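Local coordinates for protein iron transport multicopper oxidase FET3 (Saccharomyces cerevisiae, PDB 1ZPU) that oxidises ferrous iron to ferric iron at the cell surface, using four copper ions to couple this to the reduction of oxygen to water, for high-affinity iron uptake, at residues Trp7-Asp12 with Ile46-Gly51; Asn54-Met59 with Gln80-Pro85; Ser87-Asn92 with Glu494-Val499. All coordinates share one frame; numbering follows the deposited sequence.

Contact 1: Trp7-Asp12 with Ile46-Gly51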
loop_
_atom_site.group_PDB
_atom_site.type_symbol
_atom_site.label_atom_id
_atom_site.label_comp_id
_atom_site.label_asym_id
_atom_site.label_seq_id
_atom_site.Cartn_x
_atom_site.Cartn_y
_atom_site.Cartn_z
ATOM N N TRP A 7 9.226 -7.178 -18.921
ATOM C CA TRP A 7 9.826 -6.005 -18.289
ATOM C C TRP A 7 11.130 -6.291 -17.585
ATOM O O TRP A 7 11.236 -7.239 -16.808
ATOM C CB TRP A 7 8.895 -5.410 -17.259
ATOM C CG TRP A 7 7.616 -4.922 -17.776
ATOM C CD1 TRP A 7 7.319 -4.583 -19.052
ATOM C CD2 TRP A 7 6.449 -4.668 -17.004
ATOM N NE1 TRP A 7 6.024 -4.155 -19.131
ATOM C CE2 TRP A 7 5.466 -4.202 -17.883
ATOM C CE3 TRP A 7 6.136 -4.799 -15.645
ATOM C CZ2 TRP A 7 4.179 -3.861 -17.452
ATOM C CZ3 TRP A 7 4.853 -4.464 -15.213
ATOM C CH2 TRP A 7 3.896 -3.993 -16.115
ATOM N N THR A 8 12.107 -5.427 -17.839
ATOM C CA THR A 8 13.430 -5.523 -17.229
ATOM C C THR A 8 13.765 -4.250 -16.455
ATOM O O THR A 8 13.718 -3.138 -17.004
ATOM C CB THR A 8 14.517 -5.772 -18.288
ATOM O OG1 THR A 8 14.210 -6.972 -19.000
ATOM C CG2 THR A 8 15.871 -5.885 -17.631
ATOM N N THR A 9 14.095 -4.430 -15.178
ATOM C CA THR A 9 14.504 -3.332 -14.314
ATOM C C THR A 9 15.859 -2.797 -14.725
ATOM O O THR A 9 16.711 -3.538 -15.238
ATOM C CB THR A 9 14.623 -3.748 -12.839
ATOM O OG1 THR A 9 15.536 -4.841 -12.731
ATOM C CG2 THR A 9 13.280 -4.151 -12.261
ATOM N N GLY A 10 16.054 -1.503 -14.495
ATOM C CA GLY A 10 17.321 -0.851 -14.777
ATOM C C GLY A 10 17.424 0.494 -14.107
ATOM O O GLY A 10 16.477 0.952 -13.483
ATOM N N TRP A 11 18.581 1.129 -14.238
ATOM C CA TRP A 11 18.808 2.464 -13.702
ATOM C C TRP A 11 19.140 3.441 -14.814
ATOM O O TRP A 11 19.963 3.150 -15.676
ATOM C CB TRP A 11 19.950 2.453 -12.688
ATOM C CG TRP A 11 19.630 1.787 -11.389
ATOM C CD1 TRP A 11 19.979 0.527 -11.007
ATOM C CD2 TRP A 11 18.889 2.349 -10.295
ATOM N NE1 TRP A 11 19.510 0.261 -9.747
ATOM C CE2 TRP A 11 18.834 1.361 -9.282
ATOM C CE3 TRP A 11 18.270 3.590 -10.071
ATOM C CZ2 TRP A 11 18.175 1.572 -8.052
ATOM C CZ3 TRP A 11 17.617 3.801 -8.848
ATOM C CH2 TRP A 11 17.583 2.791 -7.854
ATOM N N ASP A 12 18.496 4.598 -14.793
ATOM C CA ASP A 12 18.812 5.685 -15.707
ATOM C C ASP A 12 18.539 7.009 -15.035
ATOM O O ASP A 12 17.714 7.085 -14.122
ATOM C CB ASP A 12 17.985 5.570 -16.981
ATOM C CG ASP A 12 18.654 4.687 -18.017
ATOM O OD1 ASP A 12 19.486 5.232 -18.790
ATOM O OD2 ASP A 12 18.362 3.454 -18.047
ATOM N N ILE A 46 3.273 -11.383 -16.450
ATOM C CA ILE A 46 4.428 -10.496 -16.475
ATOM C C ILE A 46 5.727 -11.259 -16.227
ATOM O O ILE A 46 5.899 -11.896 -15.190
ATOM C CB ILE A 46 4.284 -9.330 -15.461
ATOM C CG1 ILE A 46 2.935 -8.646 -15.646
ATOM C CG2 ILE A 46 5.404 -8.315 -15.642
ATOM C CD1 ILE A 46 2.550 -7.766 -14.556
ATOM N N TYR A 47 6.628 -11.200 -17.204
ATOM C CA TYR A 47 7.984 -11.688 -17.039
ATOM C C TYR A 47 8.821 -10.546 -16.505
ATOM O O TYR A 47 9.208 -9.654 -17.262
ATOM C CB TYR A 47 8.569 -12.132 -18.379
ATOM C CG TYR A 47 7.978 -13.409 -18.894
ATOM C CD1 TYR A 47 6.940 -13.392 -19.825
ATOM C CD2 TYR A 47 8.451 -14.646 -18.456
ATOM C CE1 TYR A 47 6.387 -14.583 -20.306
ATOM C CE2 TYR A 47 7.905 -15.824 -18.930
ATOM C CZ TYR A 47 6.873 -15.787 -19.855
ATOM O OH TYR A 47 6.327 -16.959 -20.328
ATOM N N LEU A 48 9.091 -10.553 -15.204
ATOM C CA LEU A 48 9.953 -9.529 -14.619
ATOM C C LEU A 48 11.384 -10.043 -14.573
ATOM O O LEU A 48 11.653 -11.130 -14.057
ATOM C CB LEU A 48 9.494 -9.133 -13.219
ATOM C CG LEU A 48 9.645 -7.685 -12.743
ATOM C CD1 LEU A 48 9.536 -7.642 -11.232
ATOM C CD2 LEU A 48 10.921 -7.008 -13.175
ATOM N N THR A 49 12.299 -9.263 -15.132
ATOM C CA THR A 49 13.706 -9.602 -15.097
ATOM C C THR A 49 14.468 -8.568 -14.298
ATOM O O THR A 49 14.416 -7.384 -14.585
ATOM C CB THR A 49 14.310 -9.695 -16.505
ATOM O OG1 THR A 49 13.535 -10.605 -17.288
ATOM C CG2 THR A 49 15.759 -10.183 -16.440
ATOM N N ASN A 50 15.194 -9.037 -13.297
ATOM C CA ASN A 50 16.071 -8.181 -12.524
ATOM C C ASN A 50 17.344 -7.859 -13.303
ATOM O O ASN A 50 18.240 -8.694 -13.417
ATOM C CB ASN A 50 16.429 -8.856 -11.195
ATOM C CG ASN A 50 17.141 -7.923 -10.245
ATOM O OD1 ASN A 50 17.495 -6.805 -10.611
ATOM N ND2 ASN A 50 17.342 -8.369 -9.013
ATOM N N GLY A 51 17.411 -6.645 -13.841
ATOM C CA GLY A 51 18.586 -6.195 -14.581
ATOM C C GLY A 51 19.436 -5.226 -13.785
ATOM O O GLY A 51 20.342 -4.595 -14.330
#

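Contact 2: Asn54-Met59 with Gln80-Pro85. With NAG (2-acetamido-2-deoxy-beta-D-glucopyranose), chain J.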
loop_
_atom_site.group_PDB
_atom_site.type_symbol
_atom_site.label_atom_id
_atom_site.label_comp_id
_atom_site.label_asym_id
_atom_site.label_seq_id
_atom_site.Cartn_x
_atom_site.Cartn_y
_atom_site.Cartn_z
ATOM N N ASN A 54 22.954 -5.199 -8.271
ATOM C CA ASN A 54 23.332 -5.450 -6.885
ATOM C C ASN A 54 22.141 -5.576 -5.917
ATOM O O ASN A 54 22.324 -6.001 -4.781
ATOM C CB ASN A 54 24.252 -4.308 -6.442
ATOM C CG ASN A 54 23.572 -2.913 -6.598
ATOM O OD1 ASN A 54 22.606 -2.725 -7.391
ATOM N ND2 ASN A 54 24.077 -1.937 -5.831
ATOM N N THR A 55 20.938 -5.211 -6.357
ATOM C CA THR A 55 19.745 -5.359 -5.526
ATOM C C THR A 55 18.934 -6.597 -5.917
ATOM O O THR A 55 19.057 -7.098 -7.039
ATOM C CB THR A 55 18.822 -4.143 -5.676
ATOM O OG1 THR A 55 19.532 -3.072 -6.312
ATOM C CG2 THR A 55 18.293 -3.695 -4.313
ATOM N N ASN A 56 18.104 -7.081 -4.993
ATOM C CA ASN A 56 17.017 -7.994 -5.349
ATOM C C ASN A 56 15.797 -7.194 -5.869
ATOM O O ASN A 56 15.796 -5.963 -5.785
ATOM C CB ASN A 56 16.657 -8.878 -4.153
ATOM C CG ASN A 56 17.782 -9.863 -3.775
ATOM O OD1 ASN A 56 18.540 -10.311 -4.636
ATOM N ND2 ASN A 56 17.866 -10.218 -2.480
ATOM N N THR A 57 14.794 -7.875 -6.431
ATOM C CA THR A 57 13.517 -7.224 -6.786
ATOM C C THR A 57 12.309 -8.099 -6.493
ATOM O O THR A 57 12.441 -9.283 -6.202
ATOM C CB THR A 57 13.402 -6.815 -8.287
ATOM O OG1 THR A 57 14.683 -6.848 -8.928
ATOM C CG2 THR A 57 12.778 -5.440 -8.418
ATOM N N SER A 58 11.129 -7.491 -6.584
ATOM C CA SER A 58 9.872 -8.212 -6.531
ATOM C C SER A 58 8.849 -7.262 -7.082
ATOM O O SER A 58 9.157 -6.087 -7.273
ATOM C CB SER A 58 9.519 -8.559 -5.099
ATOM O OG SER A 58 9.647 -7.416 -4.283
ATOM N N MET A 59 7.642 -7.761 -7.345
ATOM C CA MET A 59 6.539 -6.908 -7.780
ATOM C C MET A 59 5.275 -7.392 -7.138
ATOM O O MET A 59 4.955 -8.579 -7.207
ATOM C CB MET A 59 6.382 -6.944 -9.299
ATOM C CG MET A 59 5.376 -5.942 -9.855
ATOM S SD MET A 59 5.796 -5.417 -11.536
ATOM C CE MET A 59 5.691 -6.984 -12.373
ATOM N N GLN A 80 7.167 -15.488 -1.951
ATOM C CA GLN A 80 8.203 -15.844 -2.907
ATOM C C GLN A 80 9.532 -15.535 -2.252
ATOM O O GLN A 80 9.571 -14.849 -1.237
ATOM C CB GLN A 80 8.090 -14.961 -4.141
ATOM C CG GLN A 80 8.382 -13.496 -3.832
ATOM C CD GLN A 80 8.288 -12.604 -5.033
ATOM O OE1 GLN A 80 7.211 -12.398 -5.601
ATOM N NE2 GLN A 80 9.421 -12.048 -5.425
ATOM N N CYS A 81 10.621 -16.031 -2.825
ATOM C CA CYS A 81 11.934 -15.545 -2.435
ATOM C C CYS A 81 12.284 -14.392 -3.392
ATOM O O CYS A 81 11.640 -14.261 -4.435
ATOM C CB CYS A 81 12.957 -16.678 -2.436
ATOM S SG CYS A 81 13.048 -17.525 -3.990
ATOM N N PRO A 82 13.261 -13.529 -3.027
ATOM C CA PRO A 82 13.567 -12.334 -3.824
ATOM C C PRO A 82 14.140 -12.664 -5.194
ATOM O O PRO A 82 14.816 -13.694 -5.342
ATOM C CB PRO A 82 14.651 -11.633 -2.995
ATOM C CG PRO A 82 14.541 -12.195 -1.635
ATOM C CD PRO A 82 14.142 -13.613 -1.847
ATOM N N ILE A 83 13.882 -11.800 -6.177
ATOM C CA ILE A 83 14.436 -11.985 -7.512
ATOM C C ILE A 83 15.870 -11.477 -7.570
ATOM O O ILE A 83 16.118 -10.279 -7.464
ATOM C CB ILE A 83 13.612 -11.301 -8.620
ATOM C CG1 ILE A 83 12.150 -11.713 -8.550
ATOM C CG2 ILE A 83 14.169 -11.642 -10.001
ATOM C CD1 ILE A 83 11.221 -10.679 -9.139
ATOM N N ALA A 84 16.801 -12.409 -7.748
ATOM C CA ALA A 84 18.226 -12.097 -7.827
ATOM C C ALA A 84 18.590 -11.452 -9.165
ATOM O O ALA A 84 17.929 -11.709 -10.170
ATOM C CB ALA A 84 19.046 -13.362 -7.620
ATOM N N PRO A 85 19.640 -10.605 -9.180
ATOM C CA PRO A 85 20.142 -10.051 -10.438
ATOM C C PRO A 85 20.353 -11.122 -11.504
ATOM O O PRO A 85 20.997 -12.138 -11.239
ATOM C CB PRO A 85 21.480 -9.427 -10.034
ATOM C CG PRO A 85 21.306 -9.061 -8.610
ATOM C CD PRO A 85 20.392 -10.093 -8.017
HETATM C C1 NAG J . 19.217 -10.186 -1.973
HETATM C C2 NAG J . 19.857 -9.411 -0.803
HETATM C C3 NAG J . 20.817 -10.275 0.032
HETATM C C4 NAG J . 20.258 -11.669 0.335
HETATM C C5 NAG J . 19.594 -12.334 -0.871
HETATM C C6 NAG J . 18.135 -12.728 -0.581
HETATM C C7 NAG J . 19.999 -6.979 -0.784
HETATM C C8 NAG J . 20.618 -6.317 0.420
HETATM N N2 NAG J . 20.509 -8.157 -1.193
HETATM O O3 NAG J . 21.069 -9.631 1.268
HETATM O O4 NAG J . 21.311 -12.487 0.775
HETATM O O5 NAG J . 19.735 -11.505 -2.030
HETATM O O6 NAG J . 18.054 -13.674 0.468
HETATM O O7 NAG J . 19.028 -6.428 -1.340
#

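Contact 3: Ser87-Asn92 with Glu494-Val499. With NAG (2-acetamido-2-deoxy-beta-D-glucopyranose), chain K.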
loop_
_atom_site.group_PDB
_atom_site.type_symbol
_atom_site.label_atom_id
_atom_site.label_comp_id
_atom_site.label_asym_id
_atom_site.label_seq_id
_atom_site.Cartn_x
_atom_site.Cartn_y
_atom_site.Cartn_z
ATOM N N SER A 87 17.953 -12.949 -12.852
ATOM C CA SER A 87 16.820 -13.871 -12.829
ATOM C C SER A 87 15.514 -13.258 -13.343
ATOM O O SER A 87 15.346 -12.038 -13.371
ATOM C CB SER A 87 16.641 -14.470 -11.433
ATOM O OG SER A 87 17.725 -15.342 -11.114
ATOM N N THR A 88 14.605 -14.129 -13.769
ATOM C CA THR A 88 13.326 -13.733 -14.339
ATOM C C THR A 88 12.205 -14.463 -13.616
ATOM O O THR A 88 12.130 -15.686 -13.668
ATOM C CB THR A 88 13.229 -14.117 -15.843
ATOM O OG1 THR A 88 14.293 -13.506 -16.583
ATOM C CG2 THR A 88 11.880 -13.693 -16.436
ATOM N N MET A 89 11.326 -13.720 -12.958
ATOM C CA MET A 89 10.144 -14.329 -12.371
ATOM C C MET A 89 8.907 -14.071 -13.236
ATOM O O MET A 89 8.717 -12.970 -13.756
ATOM C CB MET A 89 9.959 -13.882 -10.916
ATOM C CG MET A 89 8.558 -14.101 -10.343
ATOM S SD MET A 89 8.438 -14.489 -8.580
ATOM C CE MET A 89 9.803 -13.594 -7.886
ATOM N N LEU A 90 8.097 -15.111 -13.416
ATOM C CA LEU A 90 6.849 -14.985 -14.135
ATOM C C LEU A 90 5.702 -14.838 -13.154
ATOM O O LEU A 90 5.456 -15.721 -12.335
ATOM C CB LEU A 90 6.629 -16.177 -15.065
ATOM C CG LEU A 90 5.261 -16.288 -15.750
ATOM C CD1 LEU A 90 4.942 -15.085 -16.654
ATOM C CD2 LEU A 90 5.184 -17.577 -16.520
ATOM N N TYR A 91 5.025 -13.700 -13.232
ATOM C CA TYR A 91 3.812 -13.453 -12.468
ATOM C C TYR A 91 2.627 -13.791 -13.369
ATOM O O TYR A 91 2.394 -13.124 -14.370
ATOM C CB TYR A 91 3.770 -11.992 -11.982
ATOM C CG TYR A 91 4.784 -11.683 -10.892
ATOM C CD1 TYR A 91 6.015 -11.104 -11.194
ATOM C CD2 TYR A 91 4.515 -11.984 -9.557
ATOM C CE1 TYR A 91 6.961 -10.828 -10.190
ATOM C CE2 TYR A 91 5.446 -11.709 -8.543
ATOM C CZ TYR A 91 6.669 -11.133 -8.865
ATOM O OH TYR A 91 7.584 -10.866 -7.858
ATOM N N ASN A 92 1.895 -14.840 -13.012
ATOM C CA ASN A 92 0.867 -15.402 -13.868
ATOM C C ASN A 92 -0.391 -15.580 -13.053
ATOM O O ASN A 92 -0.473 -16.476 -12.222
ATOM C CB ASN A 92 1.360 -16.745 -14.399
ATOM C CG ASN A 92 0.486 -17.322 -15.496
ATOM O OD1 ASN A 92 -0.665 -16.907 -15.693
ATOM N ND2 ASN A 92 1.052 -18.285 -16.233
ATOM N N GLU A 494 7.609 -24.204 -11.831
ATOM C CA GLU A 494 9.035 -24.432 -12.071
ATOM C C GLU A 494 9.782 -23.092 -12.038
ATOM O O GLU A 494 10.821 -22.975 -11.389
ATOM C CB GLU A 494 9.299 -25.165 -13.404
ATOM C CG GLU A 494 8.235 -26.185 -13.850
ATOM C CD GLU A 494 8.476 -27.596 -13.328
ATOM O OE1 GLU A 494 9.037 -27.747 -12.220
ATOM O OE2 GLU A 494 8.093 -28.564 -14.031
ATOM N N ASN A 495 9.236 -22.087 -12.718
ATOM C CA ASN A 495 9.848 -20.766 -12.738
ATOM C C ASN A 495 10.172 -20.204 -11.352
ATOM O O ASN A 495 11.292 -19.727 -11.133
ATOM C CB ASN A 495 9.000 -19.768 -13.519
ATOM C CG ASN A 495 9.599 -18.380 -13.497
ATOM O OD1 ASN A 495 8.945 -17.408 -13.099
ATOM N ND2 ASN A 495 10.869 -18.285 -13.883
ATOM N N HIS A 496 9.199 -20.261 -10.434
ATOM C CA HIS A 496 9.371 -19.758 -9.060
ATOM C C HIS A 496 10.479 -20.495 -8.296
ATOM O O HIS A 496 11.314 -19.860 -7.643
ATOM C CB HIS A 496 8.062 -19.837 -8.266
ATOM C CG HIS A 496 7.025 -18.845 -8.683
ATOM N ND1 HIS A 496 7.308 -17.517 -8.915
ATOM C CD2 HIS A 496 5.694 -18.983 -8.882
ATOM C CE1 HIS A 496 6.202 -16.882 -9.257
ATOM N NE2 HIS A 496 5.207 -17.746 -9.240
ATOM N N LEU A 497 10.476 -21.827 -8.373
ATOM C CA LEU A 497 11.532 -22.640 -7.786
ATOM C C LEU A 497 12.887 -22.254 -8.390
ATOM O O LEU A 497 13.893 -22.162 -7.684
ATOM C CB LEU A 497 11.231 -24.138 -7.994
ATOM C CG LEU A 497 10.411 -24.996 -7.002
ATOM C CD1 LEU A 497 9.582 -24.207 -5.982
ATOM C CD2 LEU A 497 9.529 -25.998 -7.756
ATOM N N GLU A 498 12.890 -22.009 -9.698
ATOM C CA GLU A 498 14.073 -21.561 -10.422
ATOM C C GLU A 498 14.616 -20.230 -9.865
ATOM O O GLU A 498 15.835 -20.080 -9.721
ATOM C CB GLU A 498 13.738 -21.468 -11.916
ATOM C CG GLU A 498 14.677 -20.626 -12.771
ATOM C CD GLU A 498 15.896 -21.389 -13.252
ATOM O OE1 GLU A 498 15.915 -22.648 -13.188
ATOM O OE2 GLU A 498 16.838 -20.706 -13.711
ATOM N N VAL A 499 13.711 -19.291 -9.559
ATOM C CA VAL A 499 14.052 -18.012 -8.917
ATOM C C VAL A 499 14.762 -18.246 -7.589
ATOM O O VAL A 499 15.793 -17.630 -7.316
ATOM C CB VAL A 499 12.783 -17.130 -8.632
ATOM C CG1 VAL A 499 13.150 -15.841 -7.900
ATOM C CG2 VAL A 499 12.050 -16.790 -9.900
HETATM C C1 NAG K . 0.166 -19.297 -16.749
HETATM C C2 NAG K . 0.932 -20.506 -17.295
HETATM C C3 NAG K . -0.032 -21.401 -18.059
HETATM C C4 NAG K . -1.170 -21.811 -17.134
HETATM C C5 NAG K . -1.737 -20.655 -16.300
HETATM C C6 NAG K . -2.560 -21.199 -15.131
HETATM C C7 NAG K . 2.359 -19.687 -19.213
HETATM C C8 NAG K . 1.907 -20.435 -20.446
HETATM N N2 NAG K . 2.178 -20.240 -18.017
HETATM O O3 NAG K . 0.640 -22.574 -18.483
HETATM O O4 NAG K . -2.187 -22.402 -17.912
HETATM O O5 NAG K . -0.723 -19.808 -15.775
HETATM O O6 NAG K . -1.952 -22.364 -14.606
HETATM O O7 NAG K . 2.922 -18.604 -19.324
#

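Contact 1: Trp7-Asp12 with Ile46-Gly51
W7 and I46 meet with their side chains crossing obliquely, the I46 methyl CG2 lying near the rim of the indole and closest to W7 CE3 at 3.6 Å. With CG1 of I46 beside the backbone N (chi1 -51°), the CG2 branch is anti to that N and lies closest to the ring system; CD1 is a more distant neighbour, at W7 CZ3. On the opposite face of the sheet, T8 and T49 lie side by side and point the same way, with T8 OG1 3.7 Å from T49 CB. The hydroxyl of T49 is hydrogen-bonded to that of T88 on the next strand. T9 points toward strand 43-49, and its methyl CG2 meets L48 CD2 at 3.8 Å, the two side chains crossing at about a right angle.

The arrangement rests on a parallel pairing of strands 2-14 and 43-49 in a sheet of the first plastocyanin-like domain. W7 grips both neighbours of L48, its N donating to Y47 O (3.0 Å) and its O accepting from T49 N (2.8 Å). T9 N then donates to T49 O at 3.0 Å. Strand 22-27 flanks 2-14 on its other side, so the backbone of T8 and G10 is engaged there, with N28 and T26.

At T9, chi1 of 57° sets OG1 between the backbone N and the carbonyl carbon, and OG1 accepts a hydrogen bond from G51 N at 2.8 Å. A side-chain oxygen thus continues the bonding between the segments just after strand 43-49 ends, tying the beginning of the following loop to strand 2-14.

Contact 2: Asn54-Met59 with Gln80-Pro85
I83 and T57 form an isolated antiparallel bridge, a hydrogen-bonded pair, between two loops of the first plastocyanin-like domain, a cupredoxin fold. The loops frame strand 60-62, which bears the copper ligands H60 and H62, and run roughly antiparallel.

Q80, first residue of 80-85, lays its amide beside S58, with NE2 3.5 Å from S58 CB. Its OE1 is bonded to Y91 OH, while NE2 donates to C81 O from 44° above that carbonyl plane, so both ends of the buried amide are engaged. C81 points away from 54-59, and its SG forms a disulfide with C500.

P82 points toward the first segment, and its CB lies 3.6 Å from N56 ND2. That nitrogen is covalently bound to the first sugar of a glycan, whose C6 comes within 3.8 Å of P82 CG; the proline therefore packs against both the asparagine and its sugar.

I83 supplies both backbone bonds: its N donates to T57 O and its O accepts from T57 N, each at 2.9 Å. N50 ND2 adds a second donor to I83 O and also binds T55 O, linking the two loops from outside the bridge. CB, CG1 and CD1 of I83 all pack by T57 O, and CD1 also lies 3.8 Å from S58 CA. S58 in turn bonds through OG to T108 OG1, close to the copper ligand H107.

After A84, whose CA rests by N56 OD1, P85 closes the contact at its exposed end, where ring atom CG lies 3.4 Å from T55 O.

Contact 3: Ser87-Asn92 with Glu494-Val499
M89 meets the imidazole of H496 at its edge: the sulfur lies near the ring plane, 4.1 Å from the centroid and 79° off the ring normal. M89 SD is nearest H496 ND1, at 3.2 Å, in a sulfur-aromatic contact in which the two side chains cross at about a right angle. L90 O approaches the same ring obliquely, 3.4 Å from H496 CE1. A second ring is served from within the strand, since M89 CG stands 3.6 Å above one face of Y91, offset toward the rim. The methionine thus touches two aromatic side chains, CG over Y91 and SD at the edge of H496, its chain bent at chi2 and chi3.

The third flat group is the amide of N495; CG anti to the backbone N (chi1 178°) carries it out toward the strand. Its ND2 donates to T88 O at 2.9 Å, almost straight, and the acceptor lies in the amide plane. Its OD1 accepts from L90 N; the modelled separation is very short and its exact value doubtful at this resolution. One side chain therefore serves a backbone acceptor and a backbone donor two residues apart, much as a neighbouring strand would. One helical turn on, V499 sets CG2 against M89 CB at 3.7 Å, adding an apolar patch beside the amide. L90 CD2 also comes 3.7 Å from O7 of the sugar attached to N92.

Strand 88-94 is the outermost strand of its sheet, bonded on one side to strand 43-49 through backbone pairs such as M89 with L48. Helix 494-502 packs along the side where no further strand of the chain follows, its axis running at 145° to the strand, roughly antiparallel. S87 OG reaches S502 OG, and C500 of this helix is disulfide-linked to C81.

How the contacts relate
The three contacts lie on the same side of the molecule, with centres 10 to 13 Å apart, and follow one another along the chain except that contact 3 brings in a helix some 400 residues later. Contacts 1 and 3 share a sheet: strand 43-49 pairs with 2-14 in contact 1 and is bonded on its other side to 88-94 of contact 3. Contact 2 joins loops between these strands, touching contact 1 through N50 and contact 3 through Y91, whose hydroxyl binds Q80 and M59 N. Together they bind the first plastocyanin-like domain internally and to the C-terminal helix, beside the strand and loops that carry copper-binding histidines.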